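Local structure of glutamate--LysW ligase ArgX (Sulfolobus tokodaii, 3VPB) at residues I180-E185 and V273-E278. The protein probably catalyses the ATP-dependent joining of glutamate to the C-terminal glutamate of the carrier protein LysW, a step in arginine biosynthesis. Numbering follows the deposited sequence.
Sequences IAIGEE and VEYIKE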
# COMPACT_ATOMS: atom_id res chain seq x y z
N ILE B 180 29.82 -16.90 -1.33
CA ILE B 180 29.96 -15.94 -0.26
C ILE B 180 31.41 -15.46 -0.30
O ILE B 180 32.32 -16.26 -0.55
CB ILE B 180 29.66 -16.55 1.12
CG1 ILE B 180 28.15 -16.84 1.24
CG2 ILE B 180 30.10 -15.58 2.27
CD1 ILE B 180 27.66 -17.36 2.59
N ALA B 181 31.60 -14.18 -0.08
CA ALA B 181 32.93 -13.58 -0.01
C ALA B 181 33.04 -12.79 1.30
O ALA B 181 32.08 -12.14 1.74
CB ALA B 181 33.18 -12.67 -1.19
N ILE B 182 34.21 -12.90 1.93
CA ILE B 182 34.51 -12.14 3.13
C ILE B 182 35.82 -11.40 2.85
O ILE B 182 36.79 -12.03 2.42
CB ILE B 182 34.65 -13.06 4.38
CG1 ILE B 182 33.30 -13.68 4.74
CG2 ILE B 182 35.19 -12.30 5.57
CD1 ILE B 182 33.40 -14.66 5.92
N GLY B 183 35.82 -10.08 3.07
CA GLY B 183 36.99 -9.25 2.79
C GLY B 183 37.40 -9.25 1.33
O GLY B 183 38.59 -9.12 1.02
N GLU B 184 36.42 -9.40 0.44
CA GLU B 184 36.64 -9.49 -1.03
C GLU B 184 37.45 -10.72 -1.49
O GLU B 184 38.02 -10.74 -2.58
CB GLU B 184 37.17 -8.18 -1.65
CG GLU B 184 36.38 -6.95 -1.22
CD GLU B 184 36.82 -5.65 -1.85
OE1 GLU B 184 37.75 -5.64 -2.69
OE2 GLU B 184 36.24 -4.60 -1.49
N GLU B 185 37.49 -11.74 -0.64
CA GLU B 185 38.07 -13.03 -1.01
C GLU B 185 36.98 -14.07 -0.99
O GLU B 185 36.14 -14.07 -0.11
CB GLU B 185 39.16 -13.46 -0.04
CG GLU B 185 40.35 -12.50 -0.01
CD GLU B 185 41.63 -13.15 0.46
OE1 GLU B 185 42.68 -12.90 -0.18
OE2 GLU B 185 41.61 -13.92 1.46
N VAL B 273 33.97 -13.78 12.22
CA VAL B 273 34.49 -13.26 13.50
C VAL B 273 36.02 -13.24 13.40
O VAL B 273 36.67 -12.27 13.80
CB VAL B 273 33.98 -14.06 14.71
CG1 VAL B 273 34.73 -13.66 15.98
CG2 VAL B 273 32.49 -13.76 14.93
N GLU B 274 36.59 -14.29 12.82
CA GLU B 274 38.05 -14.30 12.59
C GLU B 274 38.50 -13.11 11.76
O GLU B 274 39.51 -12.45 12.11
CB GLU B 274 38.47 -15.59 11.91
CG GLU B 274 38.49 -16.76 12.86
CD GLU B 274 38.80 -18.09 12.18
OE1 GLU B 274 38.96 -19.10 12.91
OE2 GLU B 274 38.89 -18.14 10.93
N TYR B 275 37.81 -12.86 10.65
CA TYR B 275 38.11 -11.72 9.79
C TYR B 275 38.06 -10.39 10.56
O TYR B 275 38.94 -9.55 10.40
CB TYR B 275 37.15 -11.68 8.60
CG TYR B 275 37.27 -10.45 7.75
CD1 TYR B 275 38.26 -10.34 6.77
CD2 TYR B 275 36.39 -9.37 7.93
CE1 TYR B 275 38.37 -9.19 5.96
CE2 TYR B 275 36.50 -8.23 7.14
CZ TYR B 275 37.49 -8.14 6.17
OH TYR B 275 37.60 -7.01 5.41
N ILE B 276 37.03 -10.22 11.37
CA ILE B 276 36.85 -8.99 12.16
C ILE B 276 38.00 -8.81 13.15
O ILE B 276 38.58 -7.73 13.24
CB ILE B 276 35.47 -8.99 12.86
CG1 ILE B 276 34.38 -8.78 11.80
CG2 ILE B 276 35.34 -7.89 13.93
CD1 ILE B 276 33.00 -9.27 12.32
N LYS B 277 38.34 -9.88 13.86
CA LYS B 277 39.47 -9.84 14.81
C LYS B 277 40.79 -9.54 14.11
O LYS B 277 41.63 -8.79 14.62
CB LYS B 277 39.56 -11.16 15.56
CG LYS B 277 38.44 -11.36 16.58
CD LYS B 277 38.58 -12.69 17.30
CE LYS B 277 39.92 -12.83 18.02
NZ LYS B 277 39.85 -13.86 19.10
N GLU B 278 40.98 -10.15 12.94
CA GLU B 278 42.19 -9.97 12.11
C GLU B 278 42.37 -8.51 11.71
O GLU B 278 43.48 -7.98 11.76
CB GLU B 278 42.06 -10.83 10.85
CG GLU B 278 43.10 -10.60 9.77
CD GLU B 278 44.40 -11.29 10.08
OE1 GLU B 278 45.41 -10.98 9.43
OE2 GLU B 278 44.40 -12.17 10.97
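Tyr275 of helix 268-280 lays its ring against Ile182 and Gly183, where strand 175-182 runs into its turn. In a CH-pi contact, Ile182 CG2 sits over one face of the ring, 4.0 Å from its centroid and 28° off the normal. It leans to the inner end of the ring, 3.5 Å from Tyr275 CG. The phenol end meets backbone instead. Gly183 CA lies 3.5 Å from Tyr275 CE1 and equally near Tyr275 OH, and Gly183 N is over the same face as the methyl, toward the rim. A CB on Gly183 would run into the ring. The ring reaches the turn because CG is anti to the backbone N of Tyr275 (chi1 172°).

No hydrogen bond crosses between the segments. Tyr275 OH bonds instead to Glu232, whose backbone also pairs with Gly183. With an alanine at position 275, Ile182 CG2 and the Gly183 backbone would probably lose their aromatic cover, and Glu232 its phenol partner.

Glu185 N to Ile182 O, 3.2 Å, closes a type I' turn, and Ile182 N to Glu185 O answers it. The turn makes a two-residue beta hairpin of strands 175-182 and 185-193 in the ATP-grasp fold, packed here against the C-terminal helix.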